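Local coordinates for protein inositol monophosphatase (Zymomonas mobilis, PDB 4N81) that probably acts as a magnesium-dependent phosphatase of the inositol monophosphatase superfamily, hydrolysing phosphate monoesters, at residues 24-29 with 94-99. Sequence-based numbering, arbitrary orientation.
Sequences IRPFFR and FIGGRA
Arg29 and Gly97 bring the two backbones within 5.0 Å, CA to CA, where the 3-10 turn 25-27 that follows helix 7-24 runs out beside the Schellman motif closing helix 91-95. Gly97 ends that helix with positive phi, where a CB would be jammed against the carbonyl O of the preceding residue, which by itself calls for glycine; it would also crowd CG of Arg29. The Gly97 carbonyl is gripped side-on by the Arg29 guanidinium: NE lies 2.8 Å and NH2 3.0 Å from Gly97 O, which sits almost in the guanidinium plane. The NH2 bond meets the oxygen nearly end-on, at a C=O...N angle of 174°, whereas NE approaches from a bent direction. An extended chain from CG to NE carries the group across, and its outer nitrogens continue to Glu125 and Tyr188 of the second subunit, tying this helix end to the dimer interface. A leucine in place of Arg29 would probably leave Gly97 O without both of these donors and Glu125 of the second subunit without its salt-bridge mate.

Next to this grip, Phe28 turns an edge toward the face of Phe94 in an offset edge-to-face pair, with planes at 61° and centroids 5.8 Å apart. With CG anti to the backbone N (chi1 -179°), the Phe28 ring reaches past Phe94, and its CZ comes 3.3 Å from Gly97 O and also near CB of Ala99. CE2 of Phe94 meets CG2 of Ile24, and its CZ meets CB of Phe27; Phe94 also packs on Val43 of helix 42-61 and on Ile88, a predicted magnesium ligand, so the contact adjoins the probable metal site. One water completes the junction, accepting from Arg29 N and donating to Phe94 O, each at 2.7 Å.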
ATOM      1  N   ILE A  24       1.975  -9.789  17.221  1.00 16.78           N
ATOM      2  CA  ILE A  24       1.293  -8.756  16.420  1.00 15.70           C
ATOM      3  C   ILE A  24       0.186  -9.327  15.531  1.00 15.36           C
ATOM      4  O   ILE A  24      -0.890  -8.754  15.431  1.00 15.08           O
ATOM      5  CB  ILE A  24       2.314  -8.018  15.517  1.00 17.36           C
ATOM      6  CG1 ILE A  24       3.294  -7.187  16.378  1.00 17.95           C
ATOM      7  CG2 ILE A  24       1.589  -7.138  14.451  1.00 16.54           C
ATOM      8  CD1 ILE A  24       4.584  -6.667  15.564  1.00 18.04           C
ATOM      9  N   ARG A  25       0.424 -10.496  14.950  1.00 15.57           N
ATOM     10  CA  ARG A  25      -0.507 -11.034  13.938  1.00 18.56           C
ATOM     11  C   ARG A  25      -1.992 -11.109  14.374  1.00 18.64           C
ATOM     12  O   ARG A  25      -2.874 -10.657  13.636  1.00 16.07           O
ATOM     13  CB  ARG A  25      -0.011 -12.410  13.472  1.00 20.19           C
ATOM     14  CG  ARG A  25      -0.739 -13.029  12.289  1.00 23.71           C
ATOM     15  CD  ARG A  25      -0.082 -14.406  11.903  1.00 21.51           C
ATOM     16  NE  ARG A  25       1.274 -14.222  11.366  1.00 23.38           N
ATOM     17  CZ  ARG A  25       2.390 -14.585  12.011  1.00 27.83           C
ATOM     18  NH1 ARG A  25       3.605 -14.387  11.444  1.00 19.42           N
ATOM     19  NH2 ARG A  25       2.293 -15.158  13.207  1.00 30.40           N
ATOM     20  N   PRO A  26      -2.277 -11.623  15.587  1.00 16.66           N
ATOM     21  CA  PRO A  26      -3.682 -11.752  15.986  1.00 18.07           C
ATOM     22  C   PRO A  26      -4.418 -10.396  15.984  1.00 20.04           C
ATOM     23  O   PRO A  26      -5.654 -10.402  16.015  1.00 19.00           O
ATOM     24  CB  PRO A  26      -3.606 -12.320  17.417  1.00 22.51           C
ATOM     25  CG  PRO A  26      -2.301 -13.019  17.466  1.00 25.96           C
ATOM     26  CD  PRO A  26      -1.371 -12.258  16.565  1.00 17.60           C
ATOM     27  N   PHE A  27      -3.699  -9.278  16.157  1.00 17.18           N
ATOM     28  CA  PHE A  27      -4.347  -7.959  16.241  1.00 15.75           C
ATOM     29  C   PHE A  27      -4.615  -7.333  14.880  1.00 17.28           C
ATOM     30  O   PHE A  27      -5.298  -6.345  14.799  1.00 15.59           O
ATOM     31  CB  PHE A  27      -3.496  -6.988  17.054  1.00 15.67           C
ATOM     32  CG  PHE A  27      -3.379  -7.386  18.504  1.00 18.55           C
ATOM     33  CD1 PHE A  27      -2.227  -8.010  18.986  1.00 17.31           C
ATOM     34  CD2 PHE A  27      -4.450  -7.202  19.357  1.00 20.56           C
ATOM     35  CE1 PHE A  27      -2.129  -8.392  20.310  1.00 21.85           C
ATOM     36  CE2 PHE A  27      -4.364  -7.588  20.704  1.00 21.93           C
ATOM     37  CZ  PHE A  27      -3.190  -8.181  21.170  1.00 23.71           C
ATOM     38  N   PHE A  28      -4.023  -7.871  13.836  1.00 14.15           N
ATOM     39  CA  PHE A  28      -4.177  -7.252  12.516  1.00 13.31           C
ATOM     40  C   PHE A  28      -5.634  -7.393  12.030  1.00 14.19           C
ATOM     41  O   PHE A  28      -6.210  -8.500  12.095  1.00 14.03           O
ATOM     42  CB  PHE A  28      -3.222  -7.950  11.542  1.00 12.97           C
ATOM     43  CG  PHE A  28      -3.286  -7.377  10.139  1.00 13.70           C
ATOM     44  CD1 PHE A  28      -2.931  -6.050   9.916  1.00 12.05           C
ATOM     45  CD2 PHE A  28      -3.659  -8.191   9.079  1.00 15.20           C
ATOM     46  CE1 PHE A  28      -2.989  -5.491   8.608  1.00 13.43           C
ATOM     47  CE2 PHE A  28      -3.682  -7.701   7.790  1.00 14.39           C
ATOM     48  CZ  PHE A  28      -3.333  -6.358   7.546  1.00 11.11           C
ATOM     49  N   ARG A  29      -6.191  -6.302  11.495  1.00 13.04           N
ATOM     50  CA  ARG A  29      -7.583  -6.283  11.024  1.00 13.26           C
ATOM     51  C   ARG A  29      -8.640  -6.629  12.069  1.00 14.79           C
ATOM     52  O   ARG A  29      -9.746  -7.042  11.750  1.00 15.23           O
ATOM     53  CB  ARG A  29      -7.744  -7.166   9.776  1.00 14.17           C
ATOM     54  CG  ARG A  29      -7.141  -6.446   8.551  1.00 12.42           C
ATOM     55  CD  ARG A  29      -7.327  -7.215   7.197  1.00 12.47           C
ATOM     56  NE  ARG A  29      -6.565  -6.506   6.152  1.00 11.77           N
ATOM     57  CZ  ARG A  29      -6.416  -6.948   4.898  1.00 13.56           C
ATOM     58  NH1 ARG A  29      -7.007  -8.082   4.520  1.00 13.77           N
ATOM     59  NH2 ARG A  29      -5.648  -6.300   4.057  1.00 11.50           N
ATOM     60  N   PHE A  94      -1.099   0.081   9.625  1.00 13.17           N
ATOM     61  CA  PHE A  94      -1.630  -1.058  10.393  1.00 10.59           C
ATOM     62  C   PHE A  94      -3.047  -0.753  10.879  1.00 11.03           C
ATOM     63  O   PHE A  94      -3.969  -1.609  10.812  1.00 11.66           O
ATOM     64  CB  PHE A  94      -0.730  -1.310  11.645  1.00 11.00           C
ATOM     65  CG  PHE A  94      -1.211  -2.458  12.507  1.00 11.63           C
ATOM     66  CD1 PHE A  94      -2.245  -2.253  13.434  1.00 12.21           C
ATOM     67  CD2 PHE A  94      -0.652  -3.707  12.396  1.00 11.74           C
ATOM     68  CE1 PHE A  94      -2.716  -3.277  14.239  1.00 12.88           C
ATOM     69  CE2 PHE A  94      -1.105  -4.772  13.211  1.00 12.45           C
ATOM     70  CZ  PHE A  94      -2.130  -4.553  14.134  1.00 13.01           C
ATOM     71  N   ILE A  95      -3.241   0.483  11.314  1.00 11.20           N
ATOM     72  CA  ILE A  95      -4.553   0.882  11.851  1.00 11.74           C
ATOM     73  C   ILE A  95      -5.595   0.796  10.738  1.00 14.14           C
ATOM     74  O   ILE A  95      -6.756   0.379  10.961  1.00 13.44           O
ATOM     75  CB  ILE A  95      -4.482   2.318  12.403  1.00 12.56           C
ATOM     76  CG1 ILE A  95      -3.803   2.296  13.787  1.00 13.09           C
ATOM     77  CG2 ILE A  95      -5.894   2.966  12.555  1.00 18.60           C
ATOM     78  CD1 ILE A  95      -3.332   3.694  14.235  1.00 17.51           C
ATOM     79  N   GLY A  96      -5.130   1.054   9.521  1.00 11.05           N
ATOM     80  CA  GLY A  96      -6.005   0.974   8.345  1.00 11.00           C
ATOM     81  C   GLY A  96      -6.142  -0.429   7.755  1.00 13.70           C
ATOM     82  O   GLY A  96      -6.776  -0.620   6.702  1.00 10.94           O
ATOM     83  N   GLY A  97      -5.555  -1.429   8.415  1.00 11.46           N
ATOM     84  CA  GLY A  97      -5.746  -2.793   7.934  1.00 11.77           C
ATOM     85  C   GLY A  97      -4.872  -3.144   6.739  1.00 13.06           C
ATOM     86  O   GLY A  97      -5.174  -4.083   5.991  1.00 12.36           O
ATOM     87  N   ARG A  98      -3.823  -2.345   6.498  1.00 10.11           N
ATOM     88  CA  ARG A  98      -2.884  -2.619   5.404  1.00  9.72           C
ATOM     89  C   ARG A  98      -1.674  -3.399   5.819  1.00 12.63           C
ATOM     90  O   ARG A  98      -1.061  -3.089   6.838  1.00 10.82           O
ATOM     91  CB  ARG A  98      -2.336  -1.302   4.828  1.00 11.38           C
ATOM     92  CG  ARG A  98      -3.489  -0.368   4.289  1.00 14.48           C
ATOM     93  CD  ARG A  98      -2.831   0.960   3.829  1.00 11.43           C
ATOM     94  NE  ARG A  98      -3.763   1.757   2.994  1.00 10.22           N
ATOM     95  CZ  ARG A  98      -3.320   2.695   2.154  1.00 12.78           C
ATOM     96  NH1 ARG A  98      -2.001   2.929   2.061  1.00 11.34           N
ATOM     97  NH2 ARG A  98      -4.188   3.386   1.421  1.00 12.11           N
ATOM     98  N   ALA A  99      -1.267  -4.357   4.988  1.00  9.84           N
ATOM     99  CA  ALA A  99      -0.102  -5.187   5.361  1.00 10.39           C
ATOM    100  C   ALA A  99       1.179  -4.617   4.742  1.00 10.90           C
ATOM    101  O   ALA A  99       2.043  -5.366   4.245  1.00 12.27           O
ATOM    102  CB  ALA A  99      -0.320  -6.629   4.897  1.00 13.41           C
TER
HETATM  103  O   HOH W   1      -5.518  -3.716  11.607  1.00 14.78           O